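Local coordinates for BtGH115A (Bacteroides thetaiotaomicron, PDB 5BY3), which acts as a family GH115 4-O-methyl-alpha-glucuronidase with specificity for decorated arabinogalactans, at residues N209-A214 with L220-T225; G227-A232 with K281-Q286. All blocks are in the same frame, centred on the assembly; numbering follows the deposited sequence.

Interaction 1 of 2, residues N209-A214 with L220-T225; sequences NTYWPA and LPFFLT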
loop_
_atom_site.group_PDB
_atom_site.type_symbol
_atom_site.label_atom_id
_atom_site.label_comp_id
_atom_site.label_asym_id
_atom_site.label_seq_id
_atom_site.Cartn_x
_atom_site.Cartn_y
_atom_site.Cartn_z
ATOM N N ASN A 209 -3.086 -5.717 12.651
ATOM C CA ASN A 209 -4.132 -6.260 13.528
ATOM C C ASN A 209 -5.511 -6.350 12.909
ATOM O O ASN A 209 -6.410 -6.939 13.522
ATOM C CB ASN A 209 -4.179 -5.536 14.886
ATOM C CG ASN A 209 -4.358 -4.041 14.754
ATOM O OD1 ASN A 209 -4.724 -3.525 13.686
ATOM N ND2 ASN A 209 -4.087 -3.320 15.854
ATOM N N THR A 210 -5.650 -5.804 11.696
ATOM C CA THR A 210 -6.944 -5.572 11.051
ATOM C C THR A 210 -7.010 -6.216 9.642
ATOM O O THR A 210 -6.004 -6.328 8.973
ATOM C CB THR A 210 -7.198 -4.047 10.986
ATOM O OG1 THR A 210 -7.084 -3.484 12.306
ATOM C CG2 THR A 210 -8.533 -3.720 10.398
ATOM N N TYR A 211 -8.192 -6.623 9.197
ATOM C CA TYR A 211 -8.379 -7.241 7.889
ATOM C C TYR A 211 -9.702 -6.819 7.300
ATOM O O TYR A 211 -10.703 -6.822 7.998
ATOM C CB TYR A 211 -8.351 -8.773 8.033
ATOM C CG TYR A 211 -8.543 -9.607 6.764
ATOM C CD1 TYR A 211 -7.889 -9.292 5.580
ATOM C CD2 TYR A 211 -9.343 -10.762 6.785
ATOM C CE1 TYR A 211 -8.074 -10.059 4.441
ATOM C CE2 TYR A 211 -9.504 -11.541 5.674
ATOM C CZ TYR A 211 -8.873 -11.193 4.490
ATOM O OH TYR A 211 -9.048 -11.981 3.350
ATOM N N TRP A 212 -9.691 -6.430 6.028
ATOM C CA TRP A 212 -10.912 -6.293 5.250
ATOM C C TRP A 212 -10.895 -7.454 4.268
ATOM O O TRP A 212 -10.102 -7.463 3.349
ATOM C CB TRP A 212 -10.959 -4.964 4.490
ATOM C CG TRP A 212 -11.087 -3.705 5.326
ATOM C CD1 TRP A 212 -11.084 -3.587 6.707
ATOM C CD2 TRP A 212 -11.192 -2.371 4.821
ATOM N NE1 TRP A 212 -11.219 -2.263 7.075
ATOM C CE2 TRP A 212 -11.267 -1.497 5.941
ATOM C CE3 TRP A 212 -11.253 -1.824 3.527
ATOM C CZ2 TRP A 212 -11.398 -0.122 5.791
ATOM C CZ3 TRP A 212 -11.376 -0.466 3.382
ATOM C CH2 TRP A 212 -11.457 0.367 4.490
ATOM N N PRO A 213 -11.762 -8.461 4.475
ATOM C CA PRO A 213 -11.728 -9.687 3.661
ATOM C C PRO A 213 -12.108 -9.418 2.215
ATOM O O PRO A 213 -12.679 -8.372 1.959
ATOM C CB PRO A 213 -12.796 -10.550 4.320
ATOM C CG PRO A 213 -13.785 -9.558 4.876
ATOM C CD PRO A 213 -12.945 -8.418 5.367
ATOM N N ALA A 214 -11.790 -10.341 1.289
ATOM C CA ALA A 214 -12.260 -10.281 -0.140
ATOM C C ALA A 214 -13.757 -10.225 -0.167
ATOM O O ALA A 214 -14.407 -10.859 0.668
ATOM C CB ALA A 214 -11.814 -11.509 -0.922
ATOM N N LEU A 220 -17.105 -15.864 -2.195
ATOM C CA LEU A 220 -18.008 -16.137 -1.075
ATOM C C LEU A 220 -17.785 -15.142 0.069
ATOM O O LEU A 220 -16.677 -15.079 0.612
ATOM C CB LEU A 220 -17.841 -17.568 -0.530
ATOM C CG LEU A 220 -19.007 -18.048 0.358
ATOM C CD1 LEU A 220 -20.268 -18.294 -0.474
ATOM C CD2 LEU A 220 -18.626 -19.295 1.176
ATOM N N PRO A 221 -18.829 -14.370 0.448
ATOM C CA PRO A 221 -18.622 -13.458 1.581
ATOM C C PRO A 221 -18.050 -14.137 2.807
ATOM O O PRO A 221 -18.434 -15.267 3.156
ATOM C CB PRO A 221 -20.020 -12.898 1.842
ATOM C CG PRO A 221 -20.627 -12.868 0.465
ATOM C CD PRO A 221 -20.125 -14.110 -0.229
ATOM N N PHE A 222 -17.101 -13.442 3.420
ATOM C CA PHE A 222 -16.333 -13.937 4.536
ATOM C C PHE A 222 -17.177 -14.594 5.607
ATOM O O PHE A 222 -16.887 -15.717 6.018
ATOM C CB PHE A 222 -15.546 -12.793 5.164
ATOM C CG PHE A 222 -14.685 -13.207 6.309
ATOM C CD1 PHE A 222 -13.452 -13.773 6.091
ATOM C CD2 PHE A 222 -15.112 -13.012 7.624
ATOM C CE1 PHE A 222 -12.642 -14.142 7.153
ATOM C CE2 PHE A 222 -14.306 -13.386 8.697
ATOM C CZ PHE A 222 -13.068 -13.958 8.451
ATOM N N PHE A 223 -18.212 -13.879 6.055
ATOM C CA PHE A 223 -18.984 -14.278 7.229
ATOM C C PHE A 223 -20.054 -15.318 6.911
ATOM O O PHE A 223 -20.751 -15.812 7.807
ATOM C CB PHE A 223 -19.592 -13.049 7.871
ATOM C CG PHE A 223 -18.640 -12.267 8.727
ATOM C CD1 PHE A 223 -18.097 -12.827 9.895
ATOM C CD2 PHE A 223 -18.343 -10.943 8.417
ATOM C CE1 PHE A 223 -17.249 -12.099 10.724
ATOM C CE2 PHE A 223 -17.503 -10.197 9.245
ATOM C CZ PHE A 223 -16.959 -10.774 10.402
ATOM N N LEU A 224 -20.171 -15.621 5.623
ATOM C CA LEU A 224 -20.980 -16.719 5.090
ATOM C C LEU A 224 -20.114 -17.925 4.732
ATOM O O LEU A 224 -20.556 -18.795 3.979
ATOM C CB LEU A 224 -21.751 -16.246 3.840
ATOM C CG LEU A 224 -22.884 -15.263 4.133
ATOM C CD1 LEU A 224 -23.766 -15.060 2.913
ATOM C CD2 LEU A 224 -23.688 -15.772 5.326
ATOM N N THR A 225 -18.879 -17.956 5.249
ATOM C CA THR A 225 -17.936 -19.040 4.972
ATOM C C THR A 225 -17.691 -19.715 6.292
ATOM O O THR A 225 -17.326 -19.066 7.265
ATOM C CB THR A 225 -16.598 -18.542 4.365
ATOM O OG1 THR A 225 -16.851 -17.715 3.218
ATOM C CG2 THR A 225 -15.676 -19.719 3.970
HETATM O O HOH W 1 -14.634 -13.307 1.436
#
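Phe222 meets Pro213 and Tyr211, and its side chain carries the contact. CB starts it, 3.6 Å from Pro213 CB and almost as near to Pro213 CG. Phe222 CG is anti to its backbone N (chi1 -178°), which sends the ring past the proline toward Tyr211. The proline ring and the phenylalanine side chain cross at about a right angle. Further along, Phe222 CD1 lies 3.7 Å from Pro213 CB. Phe222 CE1 then reaches the edge of the Tyr211 ring, near its plane, 4.3 Å from Tyr211 CE2. On the other branch, Phe222 CD2 sits over the centre of the Phe223 ring, 3.6 Å above its plane. Pro213 CA rests over one face of the Tyr211 ring, toward its rim.

A water lies between the two backbones beside this apolar patch. It is within donating distance of Ala214 O, at 2.6 Å, and of Leu220 O, at 2.8 Å, though it has more acceptors in reach than protons to give. Within 220-225, Pro221 O is gripped from opposite faces by Leu224 N and Thr225 OG1, which holds the short 3-10 turn closed.

Strand 210-212 belongs to the parallel barrel sheet of the TIM-barrel domain, and 220-225 lies in the loop that follows it. Met239 of the adjacent strand 238-239 touches Tyr211, Pro213 and Phe222. Asn196 of helix 193-205 touches both Tyr211 and Phe222.

Interaction 2 of 2, residues G227-A232 with K281-Q286; sequences GNREAA and KEVAGQ
Arg229 and Gln286 lie against each other with their flat ends nearly upright to one another, the guanidinium and amide planes 80° apart. The amide of Gln286 comes in beside the aliphatic start of the arginine. Arg229 CG is 3.2 Å from Gln286 OE1 and 3.3 Å from Gln286 NE2, so it faces both ends of the amide. Each end also has a polar partner on Arg229. Gln286 NE2 gives a bent, weak hydrogen bond to the backbone O of Arg229 at 2.8 Å. Gln286 OE1 accepts from Arg229 NH1 at 3.4 Å. That bond is weak and long, but fairly straight at 165°, and OE1 lies at the edge of the guanidinium, in its plane. The arginine chain runs out straight and then bends at chi3 (55°), which swings NH1 back toward OE1.

The contact ties helix 228-235 to the end of helix 265-283 and the loop after it, in the TIM-barrel domain. Helix 228-235 is the connection in the beta-alpha-beta crossover from strand 210-212 to strand 238-239, and Gly227 is its N-cap residue. Gln286 reaches back from the loop after helix 265-283.

Val283 runs alongside Arg229 in the opposite direction, with CG2 3.8 Å from Arg229 CD. Arg229 NH2 also has a charge partner on its own helix, Glu230 OE2 at 3.5 Å. This oxygen stands well out of the guanidinium plane, so charge alone links the pair. With an alanine in place of Arg229, Gln286 OE1 would probably lose its N-H partner, Glu230 its nearby positive charge and Val283 CG2 its contact with the arginine chain. Glu282 is close in space, yet its carboxylate forms a salt bridge with Arg279 instead.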
loop_
_atom_site.group_PDB
_atom_site.type_symbol
_atom_site.label_atom_id
_atom_site.label_comp_id
_atom_site.label_asym_id
_atom_site.label_seq_id
_atom_site.Cartn_x
_atom_site.Cartn_y
_atom_site.Cartn_z
ATOM N N GLY A 227 -15.922 -21.408 9.150
ATOM C CA GLY A 227 -14.576 -21.437 9.716
ATOM C C GLY A 227 -13.955 -20.061 9.877
ATOM O O GLY A 227 -13.245 -19.787 10.863
ATOM N N ASN A 228 -14.271 -19.189 8.924
ATOM C CA ASN A 228 -13.577 -17.920 8.730
ATOM C C ASN A 228 -13.633 -17.020 9.945
ATOM O O ASN A 228 -12.585 -16.543 10.421
ATOM C CB ASN A 228 -14.109 -17.210 7.483
ATOM C CG ASN A 228 -13.505 -17.737 6.187
ATOM O OD1 ASN A 228 -13.703 -17.133 5.125
ATOM N ND2 ASN A 228 -12.753 -18.844 6.259
ATOM N N ARG A 229 -14.847 -16.834 10.460
ATOM C CA ARG A 229 -15.106 -16.017 11.634
ATOM C C ARG A 229 -14.310 -16.530 12.861
ATOM O O ARG A 229 -13.597 -15.746 13.542
ATOM C CB ARG A 229 -16.613 -15.996 11.875
ATOM C CG ARG A 229 -17.100 -15.100 12.996
ATOM C CD ARG A 229 -18.589 -15.297 13.260
ATOM N NE ARG A 229 -18.932 -16.695 13.522
ATOM C CZ ARG A 229 -18.779 -17.313 14.694
ATOM N NH1 ARG A 229 -18.288 -16.658 15.743
ATOM N NH2 ARG A 229 -19.117 -18.599 14.816
ATOM N N GLU A 230 -14.372 -17.843 13.088
ATOM C CA GLU A 230 -13.619 -18.517 14.175
ATOM C C GLU A 230 -12.082 -18.465 13.997
ATOM O O GLU A 230 -11.340 -18.311 14.991
ATOM C CB GLU A 230 -14.119 -19.957 14.366
ATOM C CG GLU A 230 -15.617 -20.068 14.720
ATOM C CD GLU A 230 -16.533 -20.462 13.539
ATOM O OE1 GLU A 230 -16.463 -19.876 12.412
ATOM O OE2 GLU A 230 -17.361 -21.384 13.753
ATOM N N ALA A 231 -11.617 -18.550 12.739
ATOM C CA ALA A 231 -10.183 -18.380 12.405
ATOM C C ALA A 231 -9.679 -16.985 12.792
ATOM O O ALA A 231 -8.591 -16.819 13.351
ATOM C CB ALA A 231 -9.940 -18.654 10.923
ATOM N N ALA A 232 -10.489 -15.983 12.496
ATOM C CA ALA A 232 -10.183 -14.609 12.858
ATOM C C ALA A 232 -10.112 -14.416 14.380
ATOM O O ALA A 232 -9.298 -13.617 14.875
ATOM C CB ALA A 232 -11.220 -13.682 12.242
ATOM N N LYS A 281 -25.808 -9.613 15.404
ATOM C CA LYS A 281 -26.153 -10.672 16.357
ATOM C C LYS A 281 -25.076 -11.752 16.451
ATOM O O LYS A 281 -24.633 -12.082 17.553
ATOM C CB LYS A 281 -27.495 -11.338 16.008
ATOM C CG LYS A 281 -28.740 -10.615 16.481
ATOM C CD LYS A 281 -29.914 -11.584 16.579
ATOM C CE LYS A 281 -31.240 -10.839 16.695
ATOM N NZ LYS A 281 -32.442 -11.728 16.730
ATOM N N GLU A 282 -24.644 -12.290 15.313
ATOM C CA GLU A 282 -23.733 -13.455 15.319
ATOM C C GLU A 282 -22.242 -13.136 15.584
ATOM O O GLU A 282 -21.416 -14.049 15.736
ATOM C CB GLU A 282 -23.901 -14.262 14.030
ATOM C CG GLU A 282 -23.444 -13.523 12.790
ATOM C CD GLU A 282 -23.509 -14.367 11.529
ATOM O OE1 GLU A 282 -23.986 -15.526 11.575
ATOM O OE2 GLU A 282 -23.076 -13.853 10.479
ATOM N N VAL A 283 -21.931 -11.843 15.682
ATOM C CA VAL A 283 -20.581 -11.311 15.580
ATOM C C VAL A 283 -20.265 -10.320 16.725
ATOM O O VAL A 283 -19.174 -9.757 16.768
ATOM C CB VAL A 283 -20.412 -10.727 14.126
ATOM C CG1 VAL A 283 -20.136 -9.227 14.035
ATOM C CG2 VAL A 283 -19.479 -11.570 13.271
ATOM N N ALA A 284 -21.202 -10.139 17.664
ATOM C CA ALA A 284 -21.117 -9.127 18.758
ATOM C C ALA A 284 -20.048 -9.325 19.877
ATOM O O ALA A 284 -19.610 -8.352 20.516
ATOM C CB ALA A 284 -22.493 -8.926 19.387
ATOM N N GLY A 285 -19.662 -10.573 20.138
ATOM C CA GLY A 285 -18.601 -10.854 21.108
ATOM C C GLY A 285 -17.332 -11.214 20.369
ATOM O O GLY A 285 -16.795 -12.320 20.519
ATOM N N GLN A 286 -16.873 -10.278 19.542
ATOM C CA GLN A 286 -15.793 -10.534 18.605
ATOM C C GLN A 286 -15.146 -9.225 18.191
ATOM O O GLN A 286 -15.797 -8.184 18.162
ATOM C CB GLN A 286 -16.318 -11.300 17.389
ATOM C CG GLN A 286 -15.247 -11.951 16.533
ATOM C CD GLN A 286 -15.745 -13.147 15.727
ATOM O OE1 GLN A 286 -16.920 -13.540 15.779
ATOM N NE2 GLN A 286 -14.837 -13.744 14.985
#

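Interaction 1 and interaction 2 follow one another along the chain, and their centres are about 10 Å apart. The loop of interaction 1 leads into the helix of interaction 2. They touch through the two phenylalanines of 220-225. Phe222 CZ packs 3.3 Å from Asn228 O at the start of the helix. Phe223 CE1 lies 3.4 Å from Val283 CG2 and 3.8 Å from Arg229 CG, so this ring carbon touches a residue on each side of interaction 2. Interaction 1 is the more buried and lies nearer the centre of the chain. The Tyr211 side chain is about 14 Å from the bound nickel ion. Leu404 and Asp436, which hold the ion, belong to neither contact.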